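Methyltransferase (Streptococcus pyogenes, PDB 2ESR) probably transfers a methyl group from S-adenosylmethionine to a nucleic acid substrate, perhaps ribosomal RNA as in related enzymes. Local coordinates at residues A[19-24]-A[157-162]; A[43-48]-A[103-108]; A[72-77]-A[81-86]. All coordinates share one frame; numbering follows the deposited sequence.

Contact 1 of 3, residues A[19-24]-A[157-162]; sequences RGAIFN and KIYGIS
The Tyr159 ring meets Ala21 and Ile22 obliquely, while the hydroxyl of Ser162 lies in the ring plane at an edge. Ala21 CB lies 3.5 Å from Tyr159 CE1 and also touches CZ. At the phenol end, Ile22 CG1 lies 3.4 Å from Tyr159 OH, the two side chains crossing at about a right angle. The contact is therefore carbon against carbon at CE1 and CZ, with the polar oxygen of the phenol laid on an aliphatic branch of the helix.

Two torsions put the groups there. Tyr159 carries CG between its own N and carbonyl carbon (chi1 35°), which swings the ring off the strand toward the helix. In Ile22, CG1 is anti to the carbonyl carbon, and this is the branch that reaches the phenol.

The strand end is shaped by a tight two-residue hairpin turn: Tyr159 and Ser162 exchange both backbone bonds, with Gly160 at positive phi between them. Ser162 OG adds a second donor to Tyr159 O, 3.2 Å away with a C=O...O angle of 166°. The tyrosine's own carbonyl oxygen thus takes two bonds, from Ser162 N and Ser162 OG, which fix it within the turn.

Around the contact, Met25 on the next turn of helix 19-26 also packs on Tyr159. Val164 of strand 162-169 touches both Tyr159 and Ile22, and Ile22 reaches on to Leu45 of helix 44-51. The N-terminal helix is in this way wedged between the C-terminal hairpin of the sheet and the neighbouring helix.

Contact 2 of 3, residues A[43-48]-A[103-108]; sequences GGLAIE and LVFLDP
Leu45 and Phe105 face each other with their CA atoms 7.3 Å apart, where the first turn of helix 44-51 lies over strand 101-106. This is helix-on-sheet packing in a Rossmann-like methyltransferase fold. Gly43 occupies the N-cap position and, with Ala46, fits the glycine-rich turn that in such enzymes usually lines the cofactor site. Phe105 offers a face to the helix: Leu45 CB sits almost exactly over the ring centre, 3.8 Å from the centroid and 8° off the normal, a CH-pi contact. The leucine then runs obliquely past the ring, and its CD1 meets Phe105 CD1 at 3.7 Å. In Phe105, CG anti to the carbonyl carbon (chi1 -72°) carries the ring out to the helix, where it turns that face to Leu45 CB. Phe23 of helix 19-26 and Val35 and Asp37 of strand 34-38 also pack on this ring. Asp37 has a further role, its OD2 taking a weak hydrogen bond from Ala46 N. Downstream, Asp107 and Pro108 open an Asp-Pro-Pro-Tyr sequence of the kind found in amino-group methyltransferases, consistent with such an activity. Farther round the ring, the helix backbone joins in, with Leu45 O 3.7 Å from Phe105 CE2.

Contact 3 of 3, residues A[72-77]-A[81-86]; sequences DNIIMT and NRFTLL
This is an apolar helix-on-strand contact, in which Ile74 and Thr77, from the C-terminal part of helix 64-75 and the turn after it, pack on Phe83 at the start of strand 83-86. That strand is the outermost on its side of the sheet within the chain. The nearest backbones are those of Ile74 and Phe83, with CA atoms 7.3 Å apart.

Ile74 does most of the touching with its two branches. CG2 meets the near side of the ring, 3.7 Å from Phe83 CD1, in an oblique approach. CD1 lies against the root of the aromatic side chain, 3.9 Å from Phe83 CB, and the two side chains slide past each other in opposite directions. The isoleucine has CG2 anti to its N, and this turns that methyl group onto the ring.

Thr77 reaches the same ring obliquely, its OG1 3.8 Å from Phe83 CE1. The hydroxyl is held by its own backbone surroundings: Thr77 OG1 turns back (chi1 69°) to donate to Ile74 O at 2.6 Å, tilted 27° from the carbonyl plane. It also accepts from Ala79 N, the pairing of an ST turn, so one oxygen ties the helix to the turn that follows.

Val50 and Ile47 of helix 44-51 add to the packing, Val50 on Phe83 and Ile47 on Thr77. The outer strand also faces the second subunit, whose Thr98 OG1 hydrogen-bonds Leu85 O. Strand 56-60, helix 64-75 and strand 83-86 form a beta-alpha-beta unit, and helix packing over its second strand is typical of the Rossmann-like fold of class I methyltransferases.

In the fold
Starting at the N terminus, helix 19-26 opens the longest loop, which contact 1 closes 133 residues later at the hairpin of strands 151-159 and 162-169. Within it, contact 2 brings helix 44-51 back to strand 101-106, and within that again contact 3 makes a short closure across the turn after helix 64-75. The three are therefore nested and none crosses another. All three reach one sheet: contact 3 at its outer strand 83-86, contact 2 in the middle, contact 1 in the antiparallel part. Contact 2 touches both others, through Arg19 on Gly44 and Ile47 on Thr77, whereas contacts 1 and 3 stay about 8 Å apart at their nearest atoms.

Contact 1 of 3, residues A[19-24]-A[157-162]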
loop_
_atom_site.group_PDB
_atom_site.type_symbol
_atom_site.label_atom_id
_atom_site.label_comp_id
_atom_site.label_asym_id
_atom_site.label_seq_id
_atom_site.Cartn_x
_atom_site.Cartn_y
_atom_site.Cartn_z
ATOM N N ARG A 19 -13.859 18.559 7.380
ATOM C CA ARG A 19 -13.486 17.942 6.110
ATOM C C ARG A 19 -14.195 18.578 4.918
ATOM O O ARG A 19 -13.613 18.709 3.847
ATOM C CB ARG A 19 -13.759 16.433 6.139
ATOM C CG ARG A 19 -12.820 15.658 7.058
ATOM C CD ARG A 19 -12.921 14.153 6.850
ATOM N NE ARG A 19 -14.241 13.624 7.186
ATOM C CZ ARG A 19 -14.551 12.330 7.197
ATOM N NH1 ARG A 19 -13.634 11.417 6.890
ATOM N NH2 ARG A 19 -15.779 11.943 7.522
ATOM N N GLY A 20 -15.449 18.976 5.106
ATOM C CA GLY A 20 -16.180 19.602 4.022
ATOM C C GLY A 20 -15.449 20.833 3.518
ATOM O O GLY A 20 -15.323 21.042 2.311
ATOM N N ALA A 21 -14.957 21.645 4.448
ATOM C CA ALA A 21 -14.233 22.865 4.109
ATOM C C ALA A 21 -12.933 22.532 3.384
ATOM O O ALA A 21 -12.628 23.101 2.338
ATOM C CB ALA A 21 -13.932 23.653 5.369
ATOM N N ILE A 22 -12.167 21.607 3.950
ATOM C CA ILE A 22 -10.908 21.206 3.347
ATOM C C ILE A 22 -11.113 20.719 1.916
ATOM O O ILE A 22 -10.439 21.168 0.991
ATOM C CB ILE A 22 -10.241 20.081 4.163
ATOM C CG1 ILE A 22 -9.817 20.625 5.531
ATOM C CG2 ILE A 22 -9.054 19.507 3.394
ATOM C CD1 ILE A 22 -9.200 19.582 6.452
ATOM N N PHE A 23 -12.055 19.807 1.725
ATOM C CA PHE A 23 -12.264 19.275 0.394
ATOM C C PHE A 23 -12.866 20.242 -0.603
ATOM O O PHE A 23 -12.764 20.025 -1.807
ATOM C CB PHE A 23 -13.047 17.966 0.480
ATOM C CG PHE A 23 -12.194 16.814 0.921
ATOM C CD1 PHE A 23 -11.314 16.209 0.024
ATOM C CD2 PHE A 23 -12.194 16.395 2.247
ATOM C CE1 PHE A 23 -10.445 15.209 0.438
ATOM C CE2 PHE A 23 -11.325 15.392 2.677
ATOM C CZ PHE A 23 -10.445 14.798 1.765
ATOM N N ASN A 24 -13.475 21.318 -0.112
ATOM C CA ASN A 24 -14.024 22.319 -1.017
ATOM C C ASN A 24 -12.851 23.140 -1.532
ATOM O O ASN A 24 -12.940 23.806 -2.564
ATOM C CB ASN A 24 -15.026 23.231 -0.298
ATOM C CG ASN A 24 -16.371 22.571 -0.104
ATOM O OD1 ASN A 24 -16.828 21.815 -0.963
ATOM N ND2 ASN A 24 -17.024 22.862 1.018
ATOM N N LYS A 157 -6.019 28.724 4.225
ATOM C CA LYS A 157 -7.247 29.219 4.826
ATOM C C LYS A 157 -7.265 28.923 6.312
ATOM O O LYS A 157 -6.859 27.848 6.750
ATOM C CB LYS A 157 -8.467 28.578 4.160
ATOM C CG LYS A 157 -9.800 29.091 4.693
ATOM C CD LYS A 157 -10.966 28.620 3.834
ATOM C CE LYS A 157 -12.294 29.148 4.366
ATOM N NZ LYS A 157 -12.324 30.639 4.441
ATOM N N ILE A 158 -7.733 29.896 7.082
ATOM C CA ILE A 158 -7.815 29.753 8.523
ATOM C C ILE A 158 -9.277 29.740 8.935
ATOM O O ILE A 158 -10.036 30.638 8.578
ATOM C CB ILE A 158 -7.124 30.931 9.249
ATOM C CG1 ILE A 158 -5.632 30.947 8.919
ATOM C CG2 ILE A 158 -7.355 30.825 10.751
ATOM C CD1 ILE A 158 -4.862 32.088 9.573
ATOM N N TYR A 159 -9.678 28.703 9.658
ATOM C CA TYR A 159 -11.044 28.619 10.150
ATOM C C TYR A 159 -11.104 27.834 11.442
ATOM O O TYR A 159 -10.445 26.801 11.591
ATOM C CB TYR A 159 -11.998 28.034 9.101
ATOM C CG TYR A 159 -11.439 26.966 8.190
ATOM C CD1 TYR A 159 -11.779 26.955 6.837
ATOM C CD2 TYR A 159 -10.618 25.947 8.671
ATOM C CE1 TYR A 159 -11.321 25.962 5.983
ATOM C CE2 TYR A 159 -10.152 24.940 7.820
ATOM C CZ TYR A 159 -10.512 24.959 6.477
ATOM O OH TYR A 159 -10.081 23.983 5.611
ATOM N N GLY A 160 -11.893 28.340 12.383
ATOM C CA GLY A 160 -11.995 27.690 13.671
ATOM C C GLY A 160 -10.643 27.844 14.329
ATOM O O GLY A 160 -10.107 28.948 14.396
ATOM N N ILE A 161 -10.075 26.742 14.800
ATOM C CA ILE A 161 -8.773 26.798 15.446
ATOM C C ILE A 161 -7.740 26.053 14.611
ATOM O O ILE A 161 -6.823 25.434 15.146
ATOM C CB ILE A 161 -8.819 26.179 16.852
ATOM C CG1 ILE A 161 -9.258 24.717 16.767
ATOM C CG2 ILE A 161 -9.778 26.973 17.734
ATOM C CD1 ILE A 161 -9.216 23.997 18.095
ATOM N N SER A 162 -7.894 26.119 13.297
ATOM C CA SER A 162 -6.959 25.434 12.422
ATOM C C SER A 162 -6.670 26.207 11.150
ATOM O O SER A 162 -7.370 27.155 10.789
ATOM C CB SER A 162 -7.500 24.052 12.055
ATOM O OG SER A 162 -8.639 24.167 11.226
#

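Contact 2 of 3, residues A[43-48]-A[103-108]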
loop_
_atom_site.group_PDB
_atom_site.type_symbol
_atom_site.label_atom_id
_atom_site.label_comp_id
_atom_site.label_asym_id
_atom_site.label_seq_id
_atom_site.Cartn_x
_atom_site.Cartn_y
_atom_site.Cartn_z
ATOM N N GLY A 43 -6.969 8.636 10.171
ATOM C CA GLY A 43 -7.082 8.417 8.737
ATOM C C GLY A 43 -8.266 9.089 8.064
ATOM O O GLY A 43 -8.537 8.839 6.892
ATOM N N GLY A 44 -8.957 9.954 8.798
ATOM C CA GLY A 44 -10.123 10.639 8.264
ATOM C C GLY A 44 -9.967 11.328 6.919
ATOM O O GLY A 44 -10.849 11.228 6.068
ATOM N N LEU A 45 -8.854 12.026 6.711
ATOM C CA LEU A 45 -8.641 12.722 5.445
ATOM C C LEU A 45 -8.451 11.771 4.270
ATOM O O LEU A 45 -9.034 11.974 3.209
ATOM C CB LEU A 45 -7.438 13.661 5.551
ATOM C CG LEU A 45 -7.646 14.830 6.521
ATOM C CD1 LEU A 45 -6.386 15.676 6.588
ATOM C CD2 LEU A 45 -8.834 15.669 6.054
ATOM N N ALA A 46 -7.646 10.732 4.461
ATOM C CA ALA A 46 -7.406 9.772 3.388
ATOM C C ALA A 46 -8.701 9.066 2.992
ATOM O O ALA A 46 -8.988 8.886 1.810
ATOM C CB ALA A 46 -6.363 8.743 3.821
ATOM N N ILE A 47 -9.482 8.673 3.993
ATOM C CA ILE A 47 -10.738 7.978 3.747
ATOM C C ILE A 47 -11.726 8.865 2.989
ATOM O O ILE A 47 -12.352 8.428 2.028
ATOM C CB ILE A 47 -11.363 7.509 5.075
ATOM C CG1 ILE A 47 -10.412 6.518 5.755
ATOM C CG2 ILE A 47 -12.728 6.873 4.827
ATOM C CD1 ILE A 47 -10.844 6.084 7.131
ATOM N N GLU A 48 -11.846 10.118 3.406
ATOM C CA GLU A 48 -12.765 11.031 2.737
ATOM C C GLU A 48 -12.302 11.298 1.308
ATOM O O GLU A 48 -13.118 11.376 0.393
ATOM C CB GLU A 48 -12.873 12.340 3.518
ATOM C CG GLU A 48 -13.872 13.345 2.963
ATOM C CD GLU A 48 -15.292 12.808 2.904
ATOM O OE1 GLU A 48 -15.703 12.087 3.841
ATOM O OE2 GLU A 48 -16.006 13.121 1.928
ATOM N N LEU A 103 -1.966 13.262 -4.048
ATOM C CA LEU A 103 -2.486 14.034 -2.931
ATOM C C LEU A 103 -1.810 13.544 -1.655
ATOM O O LEU A 103 -1.832 12.357 -1.344
ATOM C CB LEU A 103 -4.005 13.845 -2.839
ATOM C CG LEU A 103 -4.785 14.496 -1.686
ATOM C CD1 LEU A 103 -4.554 16.014 -1.667
ATOM C CD2 LEU A 103 -6.276 14.188 -1.862
ATOM N N VAL A 104 -1.198 14.464 -0.926
ATOM C CA VAL A 104 -0.504 14.113 0.296
ATOM C C VAL A 104 -1.072 14.920 1.453
ATOM O O VAL A 104 -1.233 16.130 1.345
ATOM C CB VAL A 104 1.012 14.416 0.160
ATOM C CG1 VAL A 104 1.743 14.057 1.445
ATOM C CG2 VAL A 104 1.593 13.630 -1.016
ATOM N N PHE A 105 -1.398 14.241 2.544
ATOM C CA PHE A 105 -1.912 14.913 3.727
ATOM C C PHE A 105 -0.842 14.879 4.805
ATOM O O PHE A 105 -0.290 13.814 5.100
ATOM C CB PHE A 105 -3.181 14.227 4.236
ATOM C CG PHE A 105 -4.382 14.451 3.358
ATOM C CD1 PHE A 105 -4.931 15.716 3.230
ATOM C CD2 PHE A 105 -4.940 13.401 2.638
ATOM C CE1 PHE A 105 -6.026 15.940 2.384
ATOM C CE2 PHE A 105 -6.035 13.610 1.791
ATOM C CZ PHE A 105 -6.577 14.884 1.664
ATOM N N LEU A 106 -0.553 16.041 5.390
ATOM C CA LEU A 106 0.466 16.145 6.433
ATOM C C LEU A 106 -0.052 16.923 7.634
ATOM O O LEU A 106 -0.421 18.091 7.516
ATOM C CB LEU A 106 1.716 16.866 5.913
ATOM C CG LEU A 106 2.462 16.356 4.682
ATOM C CD1 LEU A 106 3.686 17.246 4.456
ATOM C CD2 LEU A 106 2.896 14.901 4.873
ATOM N N ASP A 107 -0.082 16.263 8.784
ATOM C CA ASP A 107 -0.510 16.891 10.038
ATOM C C ASP A 107 0.357 16.216 11.091
ATOM O O ASP A 107 -0.101 15.346 11.832
ATOM C CB ASP A 107 -1.992 16.625 10.318
ATOM C CG ASP A 107 -2.484 17.353 11.563
ATOM O OD1 ASP A 107 -3.712 17.412 11.788
ATOM O OD2 ASP A 107 -1.630 17.861 12.320
ATOM N N PRO A 108 1.635 16.617 11.168
ATOM C CA PRO A 108 2.573 16.034 12.120
ATOM C C PRO A 108 2.850 16.832 13.381
ATOM O O PRO A 108 2.395 17.966 13.533
ATOM C CB PRO A 108 3.831 15.903 11.281
ATOM C CG PRO A 108 3.825 17.224 10.535
ATOM C CD PRO A 108 2.346 17.492 10.214
#

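Contact 3 of 3, residues A[72-77]-A[81-86]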
loop_
_atom_site.group_PDB
_atom_site.type_symbol
_atom_site.label_atom_id
_atom_site.label_comp_id
_atom_site.label_asym_id
_atom_site.label_seq_id
_atom_site.Cartn_x
_atom_site.Cartn_y
_atom_site.Cartn_z
ATOM N N ASP A 72 -10.531 0.217 11.780
ATOM C CA ASP A 72 -11.980 0.147 11.933
ATOM C C ASP A 72 -12.675 1.057 10.921
ATOM O O ASP A 72 -13.632 0.644 10.266
ATOM C CB ASP A 72 -12.386 0.544 13.356
ATOM C CG ASP A 72 -11.984 -0.494 14.390
ATOM O OD1 ASP A 72 -12.125 -0.211 15.601
ATOM O OD2 ASP A 72 -11.533 -1.593 13.998
ATOM N N ASN A 73 -12.192 2.292 10.794
ATOM C CA ASN A 73 -12.777 3.248 9.857
ATOM C C ASN A 73 -12.694 2.739 8.422
ATOM O O ASN A 73 -13.594 2.973 7.618
ATOM C CB ASN A 73 -12.069 4.608 9.943
ATOM C CG ASN A 73 -12.359 5.347 11.239
ATOM O OD1 ASN A 73 -13.504 5.427 11.678
ATOM N ND2 ASN A 73 -11.321 5.907 11.845
ATOM N N ILE A 74 -11.602 2.049 8.108
ATOM C CA ILE A 74 -11.396 1.510 6.771
ATOM C C ILE A 74 -12.452 0.461 6.429
ATOM O O ILE A 74 -12.855 0.325 5.275
ATOM C CB ILE A 74 -9.990 0.886 6.641
ATOM C CG1 ILE A 74 -8.925 1.981 6.755
ATOM C CG2 ILE A 74 -9.861 0.162 5.313
ATOM C CD1 ILE A 74 -7.497 1.467 6.746
ATOM N N ILE A 75 -12.899 -0.276 7.441
ATOM C CA ILE A 75 -13.911 -1.305 7.237
ATOM C C ILE A 75 -15.264 -0.676 6.924
ATOM O O ILE A 75 -16.010 -1.175 6.084
ATOM C CB ILE A 75 -14.061 -2.200 8.482
ATOM C CG1 ILE A 75 -12.707 -2.797 8.862
ATOM C CG2 ILE A 75 -15.053 -3.318 8.198
ATOM C CD1 ILE A 75 -12.729 -3.601 10.143
HETATM N N MSE A 76 -15.571 0.428 7.600
HETATM C CA MSE A 76 -16.838 1.124 7.399
HETATM C C MSE A 76 -17.005 1.694 5.994
HETATM O O MSE A 76 -18.102 2.102 5.615
HETATM C CB MSE A 76 -16.990 2.255 8.422
HETATM C CG MSE A 76 -17.241 1.783 9.845
HETATM SE SE MSE A 76 -17.619 3.251 11.051
HETATM C CE MSE A 76 -19.464 3.562 10.570
ATOM N N THR A 77 -15.923 1.724 5.223
ATOM C CA THR A 77 -15.980 2.251 3.864
ATOM C C THR A 77 -16.409 1.167 2.885
ATOM O O THR A 77 -16.686 1.446 1.717
ATOM C CB THR A 77 -14.612 2.792 3.404
ATOM O OG1 THR A 77 -13.696 1.702 3.244
ATOM C CG2 THR A 77 -14.054 3.766 4.429
ATOM N N ASN A 81 -10.124 -2.537 0.559
ATOM C CA ASN A 81 -9.065 -2.984 -0.337
ATOM C C ASN A 81 -8.319 -1.835 -1.007
ATOM O O ASN A 81 -7.301 -2.048 -1.659
ATOM C CB ASN A 81 -9.644 -3.917 -1.406
ATOM C CG ASN A 81 -10.191 -5.204 -0.819
ATOM O OD1 ASN A 81 -10.869 -5.974 -1.504
ATOM N ND2 ASN A 81 -9.894 -5.451 0.452
ATOM N N ARG A 82 -8.821 -0.617 -0.831
ATOM C CA ARG A 82 -8.206 0.560 -1.435
ATOM C C ARG A 82 -7.208 1.235 -0.497
ATOM O O ARG A 82 -6.579 2.229 -0.864
ATOM C CB ARG A 82 -9.290 1.569 -1.824
ATOM C CG ARG A 82 -10.522 0.945 -2.482
ATOM C CD ARG A 82 -11.620 1.980 -2.698
ATOM N NE ARG A 82 -11.297 2.904 -3.780
ATOM C CZ ARG A 82 -11.355 2.592 -5.071
ATOM N NH1 ARG A 82 -11.732 1.377 -5.451
ATOM N NH2 ARG A 82 -11.022 3.494 -5.984
ATOM N N PHE A 83 -7.052 0.695 0.707
ATOM C CA PHE A 83 -6.140 1.287 1.677
ATOM C C PHE A 83 -5.002 0.387 2.124
ATOM O O PHE A 83 -5.172 -0.819 2.305
ATOM C CB PHE A 83 -6.916 1.741 2.914
ATOM C CG PHE A 83 -8.066 2.645 2.606
ATOM C CD1 PHE A 83 -9.302 2.123 2.239
ATOM C CD2 PHE A 83 -7.910 4.026 2.656
ATOM C CE1 PHE A 83 -10.369 2.962 1.925
ATOM C CE2 PHE A 83 -8.968 4.874 2.343
ATOM C CZ PHE A 83 -10.201 4.343 1.977
ATOM N N THR A 84 -3.836 0.997 2.300
ATOM C CA THR A 84 -2.652 0.295 2.761
ATOM C C THR A 84 -2.154 1.068 3.982
ATOM O O THR A 84 -1.781 2.233 3.865
ATOM C CB THR A 84 -1.552 0.284 1.686
ATOM O OG1 THR A 84 -2.048 -0.350 0.498
ATOM C CG2 THR A 84 -0.326 -0.471 2.188
ATOM N N LEU A 85 -2.180 0.428 5.149
ATOM C CA LEU A 85 -1.724 1.065 6.378
ATOM C C LEU A 85 -0.350 0.542 6.772
ATOM O O LEU A 85 -0.132 -0.666 6.866
ATOM C CB LEU A 85 -2.707 0.817 7.532
ATOM C CG LEU A 85 -2.245 1.346 8.900
ATOM C CD1 LEU A 85 -2.195 2.868 8.869
ATOM C CD2 LEU A 85 -3.186 0.882 10.002
ATOM N N LEU A 86 0.575 1.464 6.994
ATOM C CA LEU A 86 1.928 1.109 7.389
ATOM C C LEU A 86 2.164 1.613 8.801
ATOM O O LEU A 86 1.923 2.785 9.101
ATOM C CB LEU A 86 2.948 1.743 6.443
ATOM C CG LEU A 86 2.915 1.283 4.983
ATOM C CD1 LEU A 86 3.909 2.094 4.170
ATOM C CD2 LEU A 86 3.245 -0.197 4.905
#